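Long-range contacts in probable phospholipase A2 homolog 2 (Oryza sativa, PDB 2WG7), which probably catalyses the calcium-dependent hydrolysis of the 2-acyl ester of membrane phospholipids, releasing lysophospholipids and free fatty acids: residues G37-I42 with C59-D64; D73-M78 with E114-A119. One frame throughout, in Å; residues are numbered along the deposited sequence.

Contact 1 (G37-I42 with C59-D64); sequences GKYCGI and CCMVHD. With CA (calcium ion), chain C.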
# COMPACT_ATOMS: atom_id res chain seq x y z
N GLY A 37 -5.73 -1.02 7.47
CA GLY A 37 -6.69 -0.05 6.94
C GLY A 37 -7.45 -0.66 5.77
O GLY A 37 -7.74 -1.86 5.78
N LYS A 38 -7.75 0.16 4.77
CA LYS A 38 -8.45 -0.29 3.57
C LYS A 38 -7.50 -0.44 2.37
O LYS A 38 -7.87 -1.06 1.36
CB LYS A 38 -9.58 0.68 3.20
CG LYS A 38 -10.66 0.86 4.25
CD LYS A 38 -11.66 1.95 3.82
CE LYS A 38 -12.64 2.30 4.93
NZ LYS A 38 -13.45 3.52 4.60
N TYR A 39 -6.29 0.11 2.49
CA TYR A 39 -5.36 0.22 1.36
C TYR A 39 -3.95 -0.37 1.56
O TYR A 39 -3.27 -0.68 0.58
CB TYR A 39 -5.21 1.69 0.93
CG TYR A 39 -6.49 2.34 0.42
CD1 TYR A 39 -7.32 3.05 1.29
CD2 TYR A 39 -6.86 2.26 -0.92
CE1 TYR A 39 -8.50 3.67 0.83
CE2 TYR A 39 -8.03 2.87 -1.40
CZ TYR A 39 -8.85 3.57 -0.52
OH TYR A 39 -10.00 4.17 -0.97
N CYS A 40 -3.48 -0.49 2.80
CA CYS A 40 -2.11 -0.95 3.02
C CYS A 40 -2.00 -2.46 2.94
O CYS A 40 -2.60 -3.17 3.75
CB CYS A 40 -1.54 -0.44 4.36
SG CYS A 40 -1.20 1.32 4.46
N GLY A 41 -1.25 -2.94 1.96
CA GLY A 41 -1.05 -4.37 1.77
C GLY A 41 -0.94 -4.72 0.30
O GLY A 41 -1.49 -4.02 -0.56
N ILE A 42 -0.22 -5.80 0.00
CA ILE A 42 -0.03 -6.25 -1.38
C ILE A 42 -1.33 -6.85 -1.91
O ILE A 42 -1.98 -7.65 -1.22
CB ILE A 42 1.13 -7.27 -1.47
CG1 ILE A 42 2.45 -6.59 -1.07
CG2 ILE A 42 1.23 -7.87 -2.89
CD1 ILE A 42 3.48 -7.53 -0.44
N CYS A 59 -1.37 7.17 2.84
CA CYS A 59 -0.15 6.98 2.03
C CYS A 59 -0.31 5.80 1.08
O CYS A 59 0.04 5.89 -0.09
CB CYS A 59 1.09 6.74 2.91
SG CYS A 59 1.54 8.06 4.03
N CYS A 60 -0.82 4.68 1.60
CA CYS A 60 -1.05 3.49 0.77
C CYS A 60 -2.11 3.70 -0.31
O CYS A 60 -1.98 3.18 -1.42
CB CYS A 60 -1.42 2.29 1.63
SG CYS A 60 -0.12 1.78 2.78
N MET A 61 -3.16 4.46 0.02
CA MET A 61 -4.21 4.80 -0.95
C MET A 61 -3.63 5.52 -2.17
O MET A 61 -3.94 5.16 -3.30
CB MET A 61 -5.31 5.64 -0.27
CG MET A 61 -6.38 6.20 -1.21
SD MET A 61 -7.45 7.37 -0.37
CE MET A 61 -6.32 8.71 -0.07
N VAL A 62 -2.78 6.52 -1.93
CA VAL A 62 -2.12 7.28 -3.01
C VAL A 62 -1.26 6.35 -3.87
O VAL A 62 -1.34 6.38 -5.10
CB VAL A 62 -1.26 8.46 -2.46
CG1 VAL A 62 -0.42 9.10 -3.58
CG2 VAL A 62 -2.12 9.52 -1.80
N HIS A 63 -0.45 5.53 -3.20
CA HIS A 63 0.42 4.57 -3.87
C HIS A 63 -0.34 3.58 -4.75
O HIS A 63 0.06 3.33 -5.89
CB HIS A 63 1.26 3.81 -2.83
CG HIS A 63 2.18 2.79 -3.42
ND1 HIS A 63 1.83 1.47 -3.56
CD2 HIS A 63 3.44 2.90 -3.91
CE1 HIS A 63 2.83 0.80 -4.11
NE2 HIS A 63 3.82 1.64 -4.32
N ASP A 64 -1.41 3.00 -4.20
CA ASP A 64 -2.25 2.03 -4.94
C ASP A 64 -2.79 2.63 -6.23
O ASP A 64 -2.71 2.02 -7.30
CB ASP A 64 -3.41 1.54 -4.09
CG ASP A 64 -2.98 0.54 -3.03
OD1 ASP A 64 -1.78 0.24 -2.93
OD2 ASP A 64 -3.85 0.04 -2.29
CA CA C . -2.64 -1.93 -1.30
O HOH W 1 -0.23 -1.04 -0.33
O HOH W 2 -2.64 -3.13 -3.39
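Asp64 OD2 is gripped twice: it binds the calcium ion at 2.5 Å and accepts a hydrogen bond from Ser45 OG. Asp64 OD2 and Tyr39 O lie only 3.0 Å apart, two oxygens brought together by the shared metal, since Tyr39 O binds the same calcium ion at 2.3 Å. The carboxylate is bidentate, with Asp64 OD1 farther from the ion at 2.8 Å. Gly41 O, at 2.5 Å from the calcium ion, Tyr44 O and two waters bring the ligands to seven. One of these waters also accepts from Gly41 N. This is the calcium-binding loop of secreted phospholipases A2, closed against helix 55-68.

Between two of these ligands in the chain, Cys40 is joined through SG to Cys60 SG at 2.0 Å, the disulfide turned to a relaxed chi3 of 93°. Tyr39 and Met61 run side by side: Met61 CB stands 3.6 Å from the Tyr39 ring centroid, only 12° off the normal, a CH-pi contact over one face. With CG anti to the backbone N (chi1 173°), the methionine chain continues along the ring, and SD makes an oblique Met-aromatic contact. Tyr39 OH is hydrogen-bonded to Glu50 O.

Loop and helix are thus joined by disulfide, ring packing and metal. Two of the seven ligands are waters, consistent with places that phospholipid oxygens take in related enzymes.

Contact 2 (D73-M78 with E114-A119); sequences DYLNTM and ETAVFA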
# COMPACT_ATOMS: atom_id res chain seq x y z
N ASP A 73 2.51 -0.68 -12.93
CA ASP A 73 3.94 -0.77 -12.67
C ASP A 73 4.24 -0.54 -11.19
O ASP A 73 4.46 0.60 -10.75
CB ASP A 73 4.72 0.20 -13.58
CG ASP A 73 6.23 0.13 -13.40
OD1 ASP A 73 6.73 -0.82 -12.73
OD2 ASP A 73 6.93 1.03 -13.92
N TYR A 74 4.25 -1.63 -10.43
CA TYR A 74 4.57 -1.60 -8.99
C TYR A 74 6.03 -1.21 -8.71
O TYR A 74 6.40 -0.97 -7.56
CB TYR A 74 4.21 -2.94 -8.33
CG TYR A 74 4.86 -4.15 -8.97
CD1 TYR A 74 4.23 -4.85 -10.00
CD2 TYR A 74 6.11 -4.60 -8.54
CE1 TYR A 74 4.83 -5.96 -10.60
CE2 TYR A 74 6.72 -5.71 -9.13
CZ TYR A 74 6.07 -6.38 -10.16
OH TYR A 74 6.68 -7.47 -10.74
N LEU A 75 6.85 -1.14 -9.76
CA LEU A 75 8.23 -0.67 -9.63
C LEU A 75 8.45 0.78 -10.09
O LEU A 75 9.60 1.24 -10.18
CB LEU A 75 9.19 -1.63 -10.36
CG LEU A 75 9.22 -3.08 -9.86
CD1 LEU A 75 10.09 -3.95 -10.75
CD2 LEU A 75 9.70 -3.16 -8.42
N ASN A 76 7.36 1.51 -10.36
CA ASN A 76 7.46 2.92 -10.72
C ASN A 76 8.15 3.70 -9.61
O ASN A 76 7.70 3.68 -8.45
CB ASN A 76 6.08 3.53 -11.05
CG ASN A 76 6.17 4.99 -11.47
OD1 ASN A 76 6.42 5.88 -10.66
ND2 ASN A 76 5.94 5.25 -12.76
N THR A 77 9.25 4.37 -9.95
CA THR A 77 10.11 4.99 -8.93
C THR A 77 9.43 6.18 -8.24
O THR A 77 9.57 6.35 -7.04
CB THR A 77 11.51 5.41 -9.48
OG1 THR A 77 11.36 6.31 -10.58
CG2 THR A 77 12.29 4.19 -9.95
N MET A 78 8.69 6.97 -9.01
CA MET A 78 7.92 8.09 -8.44
C MET A 78 6.92 7.60 -7.39
O MET A 78 6.90 8.12 -6.28
CB MET A 78 7.19 8.87 -9.53
CG MET A 78 8.06 9.84 -10.30
SD MET A 78 7.08 10.80 -11.48
CE MET A 78 6.69 9.55 -12.70
N GLU A 114 11.50 0.33 -0.07
CA GLU A 114 12.91 0.61 -0.33
C GLU A 114 13.47 -0.34 -1.40
O GLU A 114 14.17 0.09 -2.31
CB GLU A 114 13.75 0.48 0.94
CG GLU A 114 13.50 1.54 2.00
CD GLU A 114 13.90 1.06 3.40
OE1 GLU A 114 14.71 0.10 3.50
OE2 GLU A 114 13.41 1.64 4.40
N THR A 115 13.13 -1.61 -1.27
CA THR A 115 13.54 -2.64 -2.22
C THR A 115 12.90 -2.42 -3.60
O THR A 115 13.53 -2.65 -4.63
CB THR A 115 13.19 -4.04 -1.67
OG1 THR A 115 13.83 -4.22 -0.40
CG2 THR A 115 13.66 -5.14 -2.61
N ALA A 116 11.64 -1.96 -3.60
CA ALA A 116 10.94 -1.64 -4.85
C ALA A 116 11.59 -0.47 -5.58
O ALA A 116 11.72 -0.51 -6.81
CB ALA A 116 9.45 -1.36 -4.58
N VAL A 117 11.98 0.56 -4.83
CA VAL A 117 12.69 1.73 -5.38
C VAL A 117 13.99 1.30 -6.07
O VAL A 117 14.26 1.70 -7.21
CB VAL A 117 13.01 2.80 -4.29
CG1 VAL A 117 14.00 3.86 -4.81
CG2 VAL A 117 11.73 3.47 -3.80
N PHE A 118 14.79 0.49 -5.37
CA PHE A 118 16.05 0.01 -5.91
C PHE A 118 15.87 -0.82 -7.18
O PHE A 118 16.58 -0.62 -8.17
CB PHE A 118 16.84 -0.79 -4.87
CG PHE A 118 18.13 -1.34 -5.40
CD1 PHE A 118 19.25 -0.51 -5.55
CD2 PHE A 118 18.24 -2.68 -5.76
CE1 PHE A 118 20.44 -1.02 -6.05
CE2 PHE A 118 19.43 -3.19 -6.26
CZ PHE A 118 20.54 -2.36 -6.41
N ALA A 119 14.92 -1.76 -7.15
CA ALA A 119 14.62 -2.63 -8.29
C ALA A 119 14.19 -1.83 -9.52
O ALA A 119 14.62 -2.11 -10.64
CB ALA A 119 13.57 -3.65 -7.92
O HOH W 3 10.26 1.74 -7.62
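Leu75 and Thr77 bring the backbone entering helix 77-87 alongside the C-terminal helix 102-126, with CA atoms 5.6 Å apart for Leu75 and Ala116 and 5.5 Å apart for Thr77 and Val117. The approach is made by a type I beta turn that starts at Asp73, is combined with an Asx turn, and ends at Asn76, which is also the N-cap of helix 77-87. Asp73 O accepts from Asn76 N to close the beta turn. In the Asx turn, Leu75 N donates to Asp73 OD1 over 3.0 Å. The bond is bent, with 139° at the hydrogen, and the donor comes from well above the carboxylate plane. Asn76 caps the new helix, its OD1 accepting from Cys79 N.

With the turn held in this way, Leu75 supplies most of the apolar contact. With CG anti to its carbonyl carbon (chi1 -61°) and chi2 extended at 174°, Leu75 turns its CD2 methyl to the helix. Leu75 CD2 meets Ala119 CB at 3.9 Å and Ala116 CB at 4.2 Å, so one branch rests on two small residues a helical turn apart. Leu123, a further turn along, extends the same stripe. On the other flank, Thr77 CG2 faces the backbone at Val117 O, 4.2 Å away, while the threonine side chain also touches Lys121 and His124. Asn80 packs on Ala116 and Val117 and donates from ND2 to Tyr74 O, tying the turn back to its own helix.

No direct hydrogen bond crosses between the segments. A water bridges them instead, donating to Ala116 O at 2.8 Å and, weakly, to Leu75 O at 2.7 Å.

The two contacts follow one another along the chain, contact 1 closing before contact 2 opens. Their centres are 15 Å apart, and although their nearest atoms come within about 5 Å they do not touch. Helix 55-68 carries one side of contact 1, and the next helix, 77-87, starts within contact 2; the disulfides Cys59-Cys86 and Cys66-Cys79 join these two helices. Contact 1 is buried near the centre of the chain and holds the calcium ion, whereas contact 2 lies at the surface. Tyr74 comes nearest to linking them: its side chain is about 6 Å from that of His63, the predicted active-site residue, and about 10 Å from the calcium ion.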